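Local atomic coordinates of D-aminopeptidase (Burkholderia sp. LK4, PDB entry 5TZB), a protein that probably removes amino-terminal residues, including beta-amino acids, from peptides and amides, as a beta-aminopeptidase of peptidase family S58 with an Ntn-hydrolase-like mechanism. Residues P81-V86 with L270-C275; T263-A268 with L302-G307. All blocks are in the same frame, centred on the assembly; numbering follows the deposited sequence.

Interaction 1: residues P81-V86 with L270-C275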
ATOM      1  N   PRO C  81      24.391   5.734   0.645  1.00 18.70           N
ATOM      2  CA  PRO C  81      23.045   5.194   0.452  1.00 17.93           C
ATOM      3  C   PRO C  81      22.475   5.488  -0.926  1.00 17.34           C
ATOM      4  O   PRO C  81      22.788   6.526  -1.505  1.00 17.10           O
ATOM      5  CB  PRO C  81      22.223   5.925   1.531  1.00 17.75           C
ATOM      6  CG  PRO C  81      23.214   6.308   2.562  1.00 18.22           C
ATOM      7  CD  PRO C  81      24.450   6.649   1.799  1.00 19.05           C
ATOM      8  N   CYS C  82      21.632   4.591  -1.434  1.00 17.29           N
ATOM      9  CA  CYS C  82      20.920   4.819  -2.685  1.00 15.56           C
ATOM     10  C   CYS C  82      19.436   4.950  -2.413  1.00 14.79           C
ATOM     11  O   CYS C  82      18.872   4.207  -1.607  1.00 15.19           O
ATOM     12  CB  CYS C  82      21.140   3.675  -3.682  1.00 16.23           C
ATOM     13  SG  CYS C  82      22.826   3.440  -4.241  1.00 18.56           S
ATOM     14  N   PHE C  83      18.790   5.880  -3.098  1.00 13.87           N
ATOM     15  CA  PHE C  83      17.344   5.887  -3.112  1.00 13.90           C
ATOM     16  C   PHE C  83      16.854   4.567  -3.747  1.00 14.23           C
ATOM     17  O   PHE C  83      17.499   4.004  -4.644  1.00 13.20           O
ATOM     18  CB  PHE C  83      16.814   7.103  -3.861  1.00 13.28           C
ATOM     19  CG  PHE C  83      16.922   8.401  -3.079  1.00 13.92           C
ATOM     20  CD1 PHE C  83      16.795   8.410  -1.693  1.00 12.76           C
ATOM     21  CD2 PHE C  83      17.134   9.615  -3.740  1.00 13.91           C
ATOM     22  CE1 PHE C  83      16.872   9.616  -0.966  1.00 14.06           C
ATOM     23  CE2 PHE C  83      17.224  10.825  -3.026  1.00 13.46           C
ATOM     24  CZ  PHE C  83      17.089  10.828  -1.642  1.00 12.85           C
ATOM     25  N   ALA C  84      15.747   4.043  -3.239  1.00 14.53           N
ATOM     26  CA  ALA C  84      15.264   2.751  -3.705  1.00 13.07           C
ATOM     27  C   ALA C  84      13.780   2.597  -3.434  1.00 14.09           C
ATOM     28  O   ALA C  84      13.197   3.357  -2.667  1.00 12.70           O
ATOM     29  CB  ALA C  84      16.054   1.620  -3.051  1.00 10.81           C
ATOM     30  N   GLY C  85      13.170   1.602  -4.074  1.00 13.85           N
ATOM     31  CA  GLY C  85      11.766   1.333  -3.874  1.00 13.21           C
ATOM     32  C   GLY C  85      11.497  -0.124  -4.205  1.00 13.92           C
ATOM     33  O   GLY C  85      12.301  -0.774  -4.891  1.00 13.49           O
ATOM     34  N   VAL C  86      10.365  -0.640  -3.731  1.00 14.02           N
ATOM     35  CA  VAL C  86      10.002  -2.028  -4.003  1.00 14.69           C
ATOM     36  C   VAL C  86       8.615  -2.125  -4.597  1.00 13.94           C
ATOM     37  O   VAL C  86       7.751  -1.284  -4.319  1.00 13.50           O
ATOM     38  CB  VAL C  86      10.049  -2.894  -2.738  1.00 15.96           C
ATOM     39  CG1 VAL C  86      11.459  -2.999  -2.224  1.00 16.51           C
ATOM     40  CG2 VAL C  86       9.122  -2.336  -1.653  1.00 16.02           C
ATOM     41  N   LEU C 270      16.734   9.247  -9.394  1.00 16.62           N
ATOM     42  CA  LEU C 270      15.357   8.989  -8.998  1.00 15.69           C
ATOM     43  C   LEU C 270      15.170   9.110  -7.496  1.00 14.79           C
ATOM     44  O   LEU C 270      15.977   8.574  -6.726  1.00 14.90           O
ATOM     45  CB  LEU C 270      14.919   7.594  -9.451  1.00 14.56           C
ATOM     46  CG  LEU C 270      14.817   7.368 -10.966  1.00 14.88           C
ATOM     47  CD1 LEU C 270      14.299   5.967 -11.241  1.00 15.08           C
ATOM     48  CD2 LEU C 270      13.923   8.406 -11.611  1.00 13.61           C
ATOM     49  N   LEU C 271      14.094   9.780  -7.096  1.00 14.66           N
ATOM     50  CA  LEU C 271      13.670   9.854  -5.692  1.00 13.91           C
ATOM     51  C   LEU C 271      13.014   8.532  -5.266  1.00 14.71           C
ATOM     52  O   LEU C 271      12.630   7.742  -6.138  1.00 13.96           O
ATOM     53  CB  LEU C 271      12.691  11.014  -5.497  1.00 13.06           C
ATOM     54  CG  LEU C 271      13.229  12.404  -5.830  1.00 13.62           C
ATOM     55  CD1 LEU C 271      12.163  13.450  -5.584  1.00 14.27           C
ATOM     56  CD2 LEU C 271      14.483  12.685  -5.007  1.00 13.30           C
ATOM     57  N   PRO C 272      12.870   8.298  -3.936  1.00 13.93           N
ATOM     58  CA  PRO C 272      12.234   7.059  -3.455  1.00 13.53           C
ATOM     59  C   PRO C 272      10.898   6.745  -4.151  1.00 12.07           C
ATOM     60  O   PRO C 272      10.752   5.627  -4.633  1.00 13.64           O
ATOM     61  CB  PRO C 272      12.034   7.334  -1.960  1.00 13.84           C
ATOM     62  CG  PRO C 272      13.223   8.172  -1.615  1.00 13.08           C
ATOM     63  CD  PRO C 272      13.433   9.079  -2.819  1.00 12.86           C
ATOM     64  N   HIS C 273       9.989   7.707  -4.289  1.00 11.90           N
ATOM     65  CA  HIS C 273       8.690   7.406  -4.898  1.00 11.79           C
ATOM     66  C   HIS C 273       8.835   7.036  -6.376  1.00 13.14           C
ATOM     67  O   HIS C 273       8.014   6.284  -6.913  1.00 14.80           O
ATOM     68  CB  HIS C 273       7.711   8.582  -4.724  1.00 11.53           C
ATOM     69  CG  HIS C 273       7.858   9.682  -5.739  1.00 12.48           C
ATOM     70  ND1 HIS C 273       8.779  10.698  -5.607  1.00 12.20           N
ATOM     71  CD2 HIS C 273       7.141   9.968  -6.854  1.00 13.74           C
ATOM     72  CE1 HIS C 273       8.647  11.550  -6.613  1.00 13.54           C
ATOM     73  NE2 HIS C 273       7.666  11.127  -7.388  1.00 14.28           N
ATOM     74  N   GLN C 274       9.890   7.526  -7.017  1.00 12.05           N
ATOM     75  CA  GLN C 274      10.141   7.236  -8.438  1.00 13.18           C
ATOM     76  C   GLN C 274      10.764   5.851  -8.613  1.00 12.17           C
ATOM     77  O   GLN C 274      10.591   5.197  -9.644  1.00 14.36           O
ATOM     78  CB  GLN C 274      11.045   8.315  -9.053  1.00 13.92           C
ATOM     79  CG  GLN C 274      10.465   9.725  -8.959  1.00 14.08           C
ATOM     80  CD  GLN C 274      11.341  10.755  -9.669  1.00 14.65           C
ATOM     81  OE1 GLN C 274      12.522  10.896  -9.355  1.00 15.77           O
ATOM     82  NE2 GLN C 274      10.765  11.467 -10.626  1.00 14.45           N
ATOM     83  N   CYS C 275      11.533   5.421  -7.622  1.00 11.21           N
ATOM     84  CA  CYS C 275      12.068   4.065  -7.625  1.00 11.48           C
ATOM     85  C   CYS C 275      10.940   3.024  -7.501  1.00 12.43           C
ATOM     86  O   CYS C 275      11.017   1.939  -8.073  1.00 12.25           O
ATOM     87  CB  CYS C 275      13.085   3.907  -6.505  1.00 11.89           C
ATOM     88  SG  CYS C 275      14.659   4.812  -6.764  1.00 15.63           S
TER
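Where the helix 272-289 starts, its first turn lies against strand 82-88, and this helix-on-sheet contact rests on F83, P272 and C275. The proline ring lies over one face of the F83 ring: P272 CD stands 3.6 Å from the ring centroid, 16° off the normal, a CH-pi contact. A bound calcium ion lies about 4 Å from the P272 side chain. At the edge of the F83 ring, near its plane, sits the carbonyl oxygen of L270, 3.4 Å from F83 CD2. L271 runs alongside F83, pointing the same way, and brings its CD2 to 3.9 Å from F83 CE2. F83 is placed for these meetings by a chi1 of -75°, which sets CG beside the backbone N and opposite the carbonyl carbon.

One helical turn on, C275 faces the strand backbone. Its CB lies 3.4 Å from G85 N, and its SG is 3.6 Å from F83 O. G85 has no side chain, and the helix comes close here, with the CA atoms of G85 and C275 4.7 Å apart.

No hydrogen bond crosses between the segments; the helix start has its own polar bond. L271, at the N-cap position, gives its N-H to Q274 OE1 at 3.0 Å, nearly straight and on a lone pair in the carbonyl plane, and Q274 NE2 is held in turn by V329 O. M328 of the second subunit packs on F83, and L271 meets its own counterpart there. The whole is a buried alpha/beta layer contact, a helix N-terminus seated on a sheet beside a subunit interface.

Interaction 2: residues T263-A268 with L302-G307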
ATOM      1  N   THR C 263      16.137  -7.171  -9.444  1.00 18.61           N
ATOM      2  CA  THR C 263      16.712  -5.899  -9.041  1.00 17.83           C
ATOM      3  C   THR C 263      16.913  -5.059 -10.287  1.00 18.04           C
ATOM      4  O   THR C 263      17.501  -5.524 -11.258  1.00 18.71           O
ATOM      5  CB  THR C 263      18.061  -6.026  -8.286  1.00 19.86           C
ATOM      6  OG1 THR C 263      17.874  -6.743  -7.060  1.00 20.28           O
ATOM      7  CG2 THR C 263      18.600  -4.637  -7.937  1.00 18.99           C
ATOM      8  N   ILE C 264      16.367  -3.849 -10.262  1.00 17.41           N
ATOM      9  CA  ILE C 264      16.575  -2.855 -11.305  1.00 17.32           C
ATOM     10  C   ILE C 264      17.528  -1.785 -10.786  1.00 17.19           C
ATOM     11  O   ILE C 264      17.328  -1.267  -9.687  1.00 15.75           O
ATOM     12  CB  ILE C 264      15.247  -2.200 -11.716  1.00 16.10           C
ATOM     13  CG1 ILE C 264      14.345  -3.230 -12.415  1.00 16.39           C
ATOM     14  CG2 ILE C 264      15.497  -0.986 -12.627  1.00 15.76           C
ATOM     15  CD1 ILE C 264      12.865  -2.776 -12.516  1.00 13.69           C
ATOM     16  N   ALA C 265      18.562  -1.449 -11.555  1.00 16.60           N
ATOM     17  CA  ALA C 265      19.439  -0.339 -11.159  1.00 15.34           C
ATOM     18  C   ALA C 265      19.481   0.735 -12.241  1.00 15.82           C
ATOM     19  O   ALA C 265      19.379   0.445 -13.448  1.00 15.27           O
ATOM     20  CB  ALA C 265      20.849  -0.837 -10.857  1.00 15.10           C
ATOM     21  N   THR C 266      19.663   1.980 -11.818  1.00 16.13           N
ATOM     22  CA  THR C 266      19.822   3.065 -12.781  1.00 17.12           C
ATOM     23  C   THR C 266      20.687   4.163 -12.215  1.00 18.01           C
ATOM     24  O   THR C 266      20.680   4.396 -11.002  1.00 17.01           O
ATOM     25  CB  THR C 266      18.471   3.679 -13.207  1.00 16.20           C
ATOM     26  OG1 THR C 266      18.700   4.660 -14.219  1.00 17.35           O
ATOM     27  CG2 THR C 266      17.763   4.350 -12.029  1.00 14.16           C
ATOM     28  N   ASP C 267      21.413   4.861 -13.092  1.00 18.36           N
ATOM     29  CA  ASP C 267      22.185   6.016 -12.639  1.00 18.54           C
ATOM     30  C   ASP C 267      21.385   7.304 -12.777  1.00 17.43           C
ATOM     31  O   ASP C 267      21.895   8.382 -12.482  1.00 15.49           O
ATOM     32  CB  ASP C 267      23.504   6.152 -13.407  1.00 19.66           C
ATOM     33  CG  ASP C 267      23.310   6.296 -14.902  1.00 21.35           C
ATOM     34  OD1 ASP C 267      22.184   6.083 -15.406  1.00 21.18           O
ATOM     35  OD2 ASP C 267      24.311   6.611 -15.588  1.00 22.42           O
ATOM     36  N   ALA C 268      20.129   7.187 -13.202  1.00 16.65           N
ATOM     37  CA  ALA C 268      19.222   8.330 -13.174  1.00 16.81           C
ATOM     38  C   ALA C 268      19.000   8.796 -11.724  1.00 16.60           C
ATOM     39  O   ALA C 268      18.978   7.982 -10.809  1.00 17.77           O
ATOM     40  CB  ALA C 268      17.894   7.970 -13.835  1.00 16.40           C
ATOM     41  N   LEU C 302      12.730  -4.994  -6.774  1.00 14.49           N
ATOM     42  CA  LEU C 302      13.444  -3.902  -6.127  1.00 15.41           C
ATOM     43  C   LEU C 302      14.102  -3.052  -7.184  1.00 15.64           C
ATOM     44  O   LEU C 302      14.650  -3.581  -8.145  1.00 17.91           O
ATOM     45  CB  LEU C 302      14.495  -4.434  -5.155  1.00 16.69           C
ATOM     46  CG  LEU C 302      15.488  -3.455  -4.514  1.00 19.32           C
ATOM     47  CD1 LEU C 302      14.794  -2.471  -3.616  1.00 20.41           C
ATOM     48  CD2 LEU C 302      16.515  -4.238  -3.721  1.00 21.09           C
ATOM     49  N   ALA C 303      14.021  -1.739  -7.014  1.00 14.13           N
ATOM     50  CA  ALA C 303      14.727  -0.799  -7.870  1.00 13.79           C
ATOM     51  C   ALA C 303      15.523   0.203  -7.027  1.00 15.42           C
ATOM     52  O   ALA C 303      15.009   0.739  -6.047  1.00 14.61           O
ATOM     53  CB  ALA C 303      13.763  -0.077  -8.768  1.00 12.07           C
ATOM     54  N   PHE C 304      16.779   0.431  -7.386  1.00 15.65           N
ATOM     55  CA  PHE C 304      17.557   1.489  -6.733  1.00 15.80           C
ATOM     56  C   PHE C 304      18.241   2.393  -7.759  1.00 16.62           C
ATOM     57  O   PHE C 304      18.542   1.981  -8.889  1.00 16.44           O
ATOM     58  CB  PHE C 304      18.577   0.905  -5.739  1.00 16.18           C
ATOM     59  CG  PHE C 304      19.736   0.169  -6.379  1.00 18.27           C
ATOM     60  CD1 PHE C 304      20.911   0.835  -6.723  1.00 18.17           C
ATOM     61  CD2 PHE C 304      19.668  -1.203  -6.583  1.00 17.94           C
ATOM     62  CE1 PHE C 304      21.973   0.154  -7.298  1.00 18.69           C
ATOM     63  CE2 PHE C 304      20.729  -1.890  -7.152  1.00 18.66           C
ATOM     64  CZ  PHE C 304      21.886  -1.205  -7.514  1.00 19.28           C
ATOM     65  N   ALA C 305      18.490   3.632  -7.346  1.00 17.13           N
ATOM     66  CA  ALA C 305      19.076   4.633  -8.221  1.00 16.56           C
ATOM     67  C   ALA C 305      20.382   5.159  -7.627  1.00 17.92           C
ATOM     68  O   ALA C 305      20.480   5.356  -6.413  1.00 17.70           O
ATOM     69  CB  ALA C 305      18.086   5.771  -8.443  1.00 14.65           C
ATOM     70  N   THR C 306      21.378   5.407  -8.480  1.00 17.44           N
ATOM     71  CA  THR C 306      22.684   5.875  -8.004  1.00 17.08           C
ATOM     72  C   THR C 306      22.917   7.356  -8.288  1.00 17.50           C
ATOM     73  O   THR C 306      23.917   7.919  -7.841  1.00 18.07           O
ATOM     74  CB  THR C 306      23.836   5.059  -8.625  1.00 17.87           C
ATOM     75  OG1 THR C 306      23.818   5.219 -10.050  1.00 18.09           O
ATOM     76  CG2 THR C 306      23.692   3.568  -8.295  1.00 17.67           C
ATOM     77  N   GLY C 307      21.977   7.991  -8.994  1.00 17.45           N
ATOM     78  CA  GLY C 307      22.114   9.369  -9.446  1.00 18.52           C
ATOM     79  C   GLY C 307      22.322  10.398  -8.355  1.00 19.58           C
ATOM     80  O   GLY C 307      23.107  11.337  -8.505  1.00 20.86           O
TER
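Strands 260-266 and 298-305 run parallel, and between I264 and T306 their backbones exchange bonds as in a parallel ladder. I264 N donates to L302 O at 2.7 Å, and I264 O accepts from F304 N at 2.9 Å. The next pair repeats the step: T266 N reaches F304 O at 3.1 Å, the most bent of the four at 144°. T266 O takes the N-H of T306, whose N is 2.8 Å away. I264 and T266 spend both their N-H and C=O groups on the neighbouring strand, while T263 and A265 pair on the other side with L217 and G215. L302 and F304 turn their backbone groups to strand 260-266 (L302 also pairs with V262), whereas A303 and A305 pair on the far side with G85 and F83 of antiparallel strand 82-88.

Three side-chain polar atoms have partners. T266 OG1 accepts from A268 N in an ST turn and is also bonded to T213 O; chi1 of -176° carries this hydroxyl opposite its own backbone N. D267 OD1 is bonded to T213 N, and T263 OG1 to the Y113 hydroxyl.

On the sheet face with T263 and A265, the F304 ring folds across toward the other strand. A265 CB lies over one ring face, 3.9 Å from the centroid, and T263 CG2 meets the edge, 3.6 Å from F304 CE2. The opposite face of the sheet carries I264, A303, T266 and A305.

Helix 272-289 packs on this second face, through L278, A279 and C275, completing a beta-alpha-beta crossover; I111 of strand 111-115 lies against the sheet face bearing F304.

How the interactions relate
The centres of the two interactions lie about 7 Å apart, and each uses parts of one beta-alpha-beta unit: strand 260-266, helix 272-289 and strand 298-305 follow one another in the chain. Interaction 1 sets the beginning of that helix on strand 82-88, while interaction 2 pairs the two parallel strands the helix connects. Their segments alternate along the sequence, in the order 81-86, 263-268, 270-275, 302-307. Strands 82-88 and 298-305 are neighbours in the sheet, where G85 N lies 2.8 Å from A303 O, a probable hydrogen bond. A strand from much earlier in the sequence is thereby joined to the crossover unit, through strand 298-305 and through the helix start.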